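Local coordinates for glycoside Hydrolase (Bacteroides uniformis, PDB 5TA0), which probably hydrolyses agarose chains as a GH86-family glycoside hydrolase and binds neoagarooctaose, at residues 117-131 against 182-194. Numbering follows the deposited sequence.
Sequences NKKRYVQNTKVHPYE and EYFGEGGESGEPK. With EDO (1,2-ethanediol), chain J; EDO (1,2-ethanediol), chain B.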
loop_
_atom_site.group_PDB
_atom_site.type_symbol
_atom_site.label_atom_id
_atom_site.label_comp_id
_atom_site.label_asym_id
_atom_site.label_seq_id
_atom_site.Cartn_x
_atom_site.Cartn_y
_atom_site.Cartn_z
ATOM N N ASN A 117 -2.964 10.234 29.778
ATOM C CA ASN A 117 -3.520 10.168 28.442
ATOM C C ASN A 117 -4.762 9.276 28.380
ATOM O O ASN A 117 -5.719 9.602 27.670
ATOM C CB ASN A 117 -2.457 9.687 27.426
ATOM C CG ASN A 117 -1.443 10.768 27.082
ATOM O OD1 ASN A 117 -1.739 11.959 27.133
ATOM N ND2 ASN A 117 -0.252 10.350 26.709
ATOM N N LYS A 118 -4.757 8.169 29.110
ATOM C CA LYS A 118 -5.926 7.292 29.176
ATOM C C LYS A 118 -7.140 8.032 29.745
ATOM O O LYS A 118 -8.240 7.975 29.176
ATOM C CB LYS A 118 -5.611 6.053 30.017
ATOM C CG LYS A 118 -6.729 5.023 30.093
ATOM C CD LYS A 118 -6.246 3.770 30.784
ATOM C CE LYS A 118 -7.289 2.671 30.767
ATOM N NZ LYS A 118 -6.843 1.504 31.574
ATOM N N LYS A 119 -6.930 8.743 30.845
ATOM C CA LYS A 119 -8.015 9.525 31.468
ATOM C C LYS A 119 -8.625 10.498 30.469
ATOM O O LYS A 119 -9.869 10.603 30.398
ATOM C CB LYS A 119 -7.528 10.241 32.736
ATOM C CG LYS A 119 -8.605 11.045 33.436
ATOM C CD LYS A 119 -8.105 11.578 34.763
ATOM C CE LYS A 119 -9.075 12.582 35.366
ATOM N NZ LYS A 119 -8.776 12.776 36.813
ATOM N N ARG A 120 -7.790 11.172 29.681
ATOM C CA ARG A 120 -8.272 12.095 28.668
ATOM C C ARG A 120 -9.102 11.377 27.609
ATOM O O ARG A 120 -10.128 11.897 27.182
ATOM C CB ARG A 120 -7.120 12.861 28.022
ATOM C CG ARG A 120 -7.586 13.979 27.108
ATOM C CD ARG A 120 -6.626 15.157 27.096
ATOM N NE ARG A 120 -5.418 14.895 26.327
ATOM C CZ ARG A 120 -4.267 14.490 26.852
ATOM N NH1 ARG A 120 -4.164 14.300 28.164
ATOM N NH2 ARG A 120 -3.224 14.265 26.063
ATOM N N TYR A 121 -8.682 10.179 27.193
ATOM C CA TYR A 121 -9.472 9.391 26.236
ATOM C C TYR A 121 -10.833 8.989 26.832
ATOM O O TYR A 121 -11.884 9.148 26.184
ATOM C CB TYR A 121 -8.701 8.145 25.743
ATOM C CG TYR A 121 -9.456 7.476 24.629
ATOM C CD1 TYR A 121 -9.237 7.815 23.298
ATOM C CD2 TYR A 121 -10.463 6.528 24.895
ATOM C CE1 TYR A 121 -9.978 7.240 22.299
ATOM C CE2 TYR A 121 -11.211 5.969 23.900
ATOM C CZ TYR A 121 -10.960 6.313 22.579
ATOM O OH TYR A 121 -11.711 5.750 21.563
ATOM N N VAL A 122 -10.800 8.495 28.064
ATOM C CA VAL A 122 -12.001 8.078 28.778
ATOM C C VAL A 122 -13.026 9.209 28.890
ATOM O O VAL A 122 -14.226 8.950 28.741
ATOM C CB VAL A 122 -11.605 7.528 30.167
ATOM C CG1 VAL A 122 -12.805 7.460 31.116
ATOM C CG2 VAL A 122 -10.942 6.163 30.012
ATOM N N GLN A 123 -12.560 10.429 29.130
ATOM C CA GLN A 123 -13.453 11.594 29.245
ATOM C C GLN A 123 -13.943 12.120 27.903
ATOM O O GLN A 123 -14.915 12.889 27.845
ATOM C CB GLN A 123 -12.775 12.721 30.031
ATOM C CG GLN A 123 -12.543 12.338 31.490
ATOM C CD GLN A 123 -11.738 13.352 32.285
ATOM O OE1 GLN A 123 -11.009 14.173 31.735
ATOM N NE2 GLN A 123 -11.850 13.274 33.600
ATOM N N ASN A 124 -13.303 11.707 26.807
ATOM C CA ASN A 124 -13.633 12.202 25.468
ATOM C C ASN A 124 -14.751 11.346 24.878
ATOM O O ASN A 124 -14.599 10.659 23.876
ATOM C CB ASN A 124 -12.373 12.200 24.586
ATOM C CG ASN A 124 -12.505 13.076 23.362
ATOM O OD1 ASN A 124 -13.549 13.678 23.108
ATOM N ND2 ASN A 124 -11.410 13.173 22.580
ATOM N N THR A 125 -15.924 11.430 25.508
ATOM C CA THR A 125 -17.015 10.545 25.168
ATOM C C THR A 125 -17.560 10.760 23.754
ATOM O O THR A 125 -18.115 9.836 23.188
ATOM C CB THR A 125 -18.161 10.658 26.192
ATOM O OG1 THR A 125 -18.567 12.018 26.253
ATOM C CG2 THR A 125 -17.693 10.184 27.559
ATOM N N LYS A 126 -17.381 11.953 23.186
ATOM C CA LYS A 126 -17.891 12.224 21.844
ATOM C C LYS A 126 -17.221 11.353 20.778
ATOM O O LYS A 126 -17.804 11.108 19.739
ATOM C CB LYS A 126 -17.755 13.711 21.468
ATOM C CG LYS A 126 -16.325 14.188 21.284
ATOM C CD LYS A 126 -16.259 15.689 21.073
ATOM C CE LYS A 126 -14.831 16.184 20.911
ATOM N NZ LYS A 126 -14.027 16.182 22.163
ATOM N N VAL A 127 -16.010 10.867 21.040
ATOM C CA VAL A 127 -15.329 10.072 20.033
ATOM C C VAL A 127 -15.632 8.584 20.169
ATOM O O VAL A 127 -15.421 7.837 19.229
ATOM C CB VAL A 127 -13.803 10.298 20.024
ATOM C CG1 VAL A 127 -13.452 11.784 20.044
ATOM C CG2 VAL A 127 -13.083 9.501 21.114
ATOM N N HIS A 128 -16.135 8.123 21.326
ATOM C CA HIS A 128 -16.273 6.687 21.543
ATOM C C HIS A 128 -17.159 5.964 20.506
ATOM O O HIS A 128 -16.837 4.857 20.094
ATOM C CB HIS A 128 -16.749 6.385 22.964
ATOM C CG HIS A 128 -15.800 6.873 24.017
ATOM N ND1 HIS A 128 -16.151 6.982 25.343
ATOM C CD2 HIS A 128 -14.521 7.317 23.937
ATOM C CE1 HIS A 128 -15.137 7.465 26.035
ATOM N NE2 HIS A 128 -14.130 7.681 25.205
ATOM N N PRO A 129 -18.257 6.616 20.041
ATOM C CA PRO A 129 -19.082 5.974 19.009
ATOM C C PRO A 129 -18.380 5.749 17.666
ATOM O O PRO A 129 -18.901 4.998 16.846
ATOM C CB PRO A 129 -20.270 6.932 18.861
ATOM C CG PRO A 129 -20.369 7.601 20.190
ATOM C CD PRO A 129 -18.928 7.825 20.570
ATOM N N TYR A 130 -17.228 6.390 17.452
ATOM C CA TYR A 130 -16.471 6.208 16.215
ATOM C C TYR A 130 -15.413 5.117 16.305
ATOM O O TYR A 130 -14.715 4.877 15.322
ATOM C CB TYR A 130 -15.842 7.533 15.791
ATOM C CG TYR A 130 -16.874 8.540 15.355
ATOM C CD1 TYR A 130 -17.296 8.584 14.039
ATOM C CD2 TYR A 130 -17.415 9.462 16.247
ATOM C CE1 TYR A 130 -18.234 9.509 13.620
ATOM C CE2 TYR A 130 -18.372 10.383 15.837
ATOM C CZ TYR A 130 -18.766 10.397 14.519
ATOM O OH TYR A 130 -19.712 11.320 14.067
ATOM N N GLU A 131 -15.307 4.419 17.429
ATOM C CA GLU A 131 -14.337 3.320 17.546
ATOM C C GLU A 131 -14.561 2.241 16.510
ATOM O O GLU A 131 -13.593 1.603 16.064
ATOM C CB GLU A 131 -14.360 2.727 18.956
ATOM C CG GLU A 131 -13.707 3.648 19.986
ATOM C CD GLU A 131 -13.888 3.218 21.425
ATOM O OE1 GLU A 131 -13.334 3.901 22.313
ATOM O OE2 GLU A 131 -14.521 2.170 21.675
ATOM N N GLU A 182 0.027 -0.012 29.326
ATOM C CA GLU A 182 -0.414 1.027 30.272
ATOM C C GLU A 182 -1.450 1.968 29.673
ATOM O O GLU A 182 -2.420 2.352 30.341
ATOM C CB GLU A 182 0.776 1.857 30.785
ATOM C CG GLU A 182 1.850 1.098 31.574
ATOM C CD GLU A 182 1.464 0.686 32.967
ATOM O OE1 GLU A 182 0.314 0.904 33.402
ATOM O OE2 GLU A 182 2.372 0.131 33.632
ATOM N N TYR A 183 -1.287 2.357 28.420
ATOM C CA TYR A 183 -2.175 3.349 27.833
ATOM C C TYR A 183 -3.510 2.761 27.338
ATOM O O TYR A 183 -4.568 3.334 27.608
ATOM C CB TYR A 183 -1.465 4.078 26.670
ATOM C CG TYR A 183 -2.429 4.978 25.927
ATOM C CD1 TYR A 183 -3.072 6.022 26.584
ATOM C CD2 TYR A 183 -2.781 4.728 24.597
ATOM C CE1 TYR A 183 -4.004 6.808 25.942
ATOM C CE2 TYR A 183 -3.714 5.522 23.937
ATOM C CZ TYR A 183 -4.328 6.566 24.623
ATOM O OH TYR A 183 -5.298 7.347 24.032
ATOM N N PHE A 184 -3.493 1.656 26.610
ATOM C CA PHE A 184 -4.710 1.166 25.911
ATOM C C PHE A 184 -5.617 0.369 26.843
ATOM O O PHE A 184 -5.152 -0.304 27.761
ATOM C CB PHE A 184 -4.337 0.327 24.692
ATOM C CG PHE A 184 -3.608 1.108 23.610
ATOM C CD1 PHE A 184 -4.301 1.921 22.718
ATOM C CD2 PHE A 184 -2.219 1.056 23.531
ATOM C CE1 PHE A 184 -3.614 2.632 21.740
ATOM C CE2 PHE A 184 -1.532 1.783 22.583
ATOM C CZ PHE A 184 -2.236 2.553 21.673
ATOM N N GLY A 185 -6.907 0.432 26.561
ATOM C CA GLY A 185 -7.911 -0.393 27.241
ATOM C C GLY A 185 -8.677 -1.225 26.253
ATOM O O GLY A 185 -8.108 -1.777 25.324
ATOM N N GLU A 186 -10.001 -1.289 26.444
ATOM C CA GLU A 186 -10.891 -2.133 25.660
ATOM C C GLU A 186 -12.037 -1.338 25.023
ATOM O O GLU A 186 -13.035 -1.926 24.582
ATOM C CB GLU A 186 -11.465 -3.253 26.557
ATOM C CG GLU A 186 -10.428 -4.209 27.131
ATOM C CD GLU A 186 -9.644 -3.644 28.303
ATOM O OE1 GLU A 186 -10.218 -2.955 29.181
ATOM O OE2 GLU A 186 -8.415 -3.886 28.341
ATOM N N GLY A 187 -11.881 -0.024 24.942
ATOM C CA GLY A 187 -12.871 0.837 24.338
ATOM C C GLY A 187 -13.585 1.741 25.320
ATOM O O GLY A 187 -13.779 1.389 26.504
ATOM N N GLY A 188 -13.954 2.923 24.854
ATOM C CA GLY A 188 -14.799 3.820 25.616
ATOM C C GLY A 188 -14.237 4.176 26.968
ATOM O O GLY A 188 -13.085 4.605 27.092
ATOM N N GLU A 189 -15.063 4.016 28.002
ATOM C CA GLU A 189 -14.650 4.416 29.352
ATOM C C GLU A 189 -13.605 3.493 29.978
ATOM O O GLU A 189 -13.100 3.788 31.064
ATOM C CB GLU A 189 -15.889 4.609 30.243
ATOM C CG GLU A 189 -16.749 5.750 29.717
ATOM C CD GLU A 189 -17.911 6.118 30.617
ATOM O OE1 GLU A 189 -18.548 5.201 31.176
ATOM O OE2 GLU A 189 -18.186 7.331 30.729
ATOM N N SER A 190 -13.255 2.397 29.300
ATOM C CA SER A 190 -12.123 1.557 29.704
ATOM C C SER A 190 -10.794 1.976 29.059
ATOM O O SER A 190 -9.760 1.434 29.395
ATOM C CB SER A 190 -12.392 0.103 29.359
ATOM O OG SER A 190 -12.194 -0.185 27.977
ATOM N N GLY A 191 -10.826 2.931 28.149
ATOM C CA GLY A 191 -9.616 3.395 27.472
ATOM C C GLY A 191 -9.647 3.075 25.992
ATOM O O GLY A 191 -10.514 2.366 25.510
ATOM N N GLU A 192 -8.681 3.637 25.265
ATOM C CA GLU A 192 -8.623 3.467 23.813
ATOM C C GLU A 192 -8.402 1.999 23.452
ATOM O O GLU A 192 -7.563 1.343 24.039
ATOM C CB GLU A 192 -7.478 4.318 23.266
ATOM C CG GLU A 192 -7.384 4.259 21.752
ATOM C CD GLU A 192 -6.368 5.211 21.162
ATOM O OE1 GLU A 192 -6.081 6.271 21.732
ATOM O OE2 GLU A 192 -5.877 4.899 20.039
ATOM N N PRO A 193 -9.126 1.466 22.468
ATOM C CA PRO A 193 -8.855 0.107 22.046
ATOM C C PRO A 193 -7.400 -0.155 21.662
ATOM O O PRO A 193 -6.722 0.719 21.117
ATOM C CB PRO A 193 -9.779 -0.074 20.837
ATOM C CG PRO A 193 -10.899 0.868 21.129
ATOM C CD PRO A 193 -10.266 2.053 21.737
ATOM N N LYS A 194 -6.914 -1.349 21.954
ATOM C CA LYS A 194 -5.553 -1.732 21.587
ATOM C C LYS A 194 -5.346 -1.584 20.079
ATOM O O LYS A 194 -6.267 -1.764 19.283
ATOM C CB LYS A 194 -5.252 -3.181 21.987
ATOM C CG LYS A 194 -5.283 -3.450 23.478
ATOM C CD LYS A 194 -3.962 -3.150 24.143
ATOM C CE LYS A 194 -4.174 -3.107 25.659
ATOM N NZ LYS A 194 -2.990 -2.699 26.445
HETATM C C1 EDO J . -3.433 8.262 20.146
HETATM O O1 EDO J . -4.839 8.292 20.362
HETATM C C2 EDO J . -3.091 7.046 19.324
HETATM O O2 EDO J . -3.179 5.859 20.110
HETATM C C1 EDO B . -21.250 7.510 13.549
HETATM O O1 EDO B . -22.642 7.794 13.415
HETATM C C2 EDO B . -20.958 7.223 15.006
HETATM O O2 EDO B . -21.245 5.845 15.233
HETATM O O HOH W 1 -5.617 10.230 24.911
HETATM O O HOH W 2 -4.350 0.074 30.315
HETATM O O HOH W 3 -8.736 -0.310 31.261
HETATM O O HOH W 4 -16.187 9.292 30.727
#
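In the parallel-stranded barrel domain, a glycine-rich loop after helix 170-183, with a G1 beta bulge at Gly187 and Gly188 facing Gly191, packs against the C-terminal end of helix 107-123 and the 3-10 segment 128-131 that follows. Glu131 anchors the loop: two donors grip its OE1, Gly188 N on the syn lone pair (2.8 Å, 170°) and Tyr121 OH on the anti one (2.6 Å). The backbone angles of Gly187 and Gly191 call for glycine, and the positive phi of Gly188 favours it. Gly188 CA lies over one face of the His128 imidazole, 3.5 Å from the centroid, a CH-pi contact; His128 NE2 donates to Tyr121 O (2.9 Å). Tyr121, its CG trans to the main-chain nitrogen (chi1 -172°), suits its place because its ring offers a face to Glu192 CB (3.8 Å from the centroid) while its hydroxyl reaches Glu131. Glu192 OE1 in turn accepts from Tyr183 OH (2.7 Å), whose ring edge meets the backbone of Asn117 and Lys118. The extended Lys118 chain runs along the loop, and a water links its NZ to Ser190 O. Helix 86-94 borders Asn117 and Tyr183, while strands 134-140 and 197-199, which follow the two segments, are neighbours in the parallel sheet.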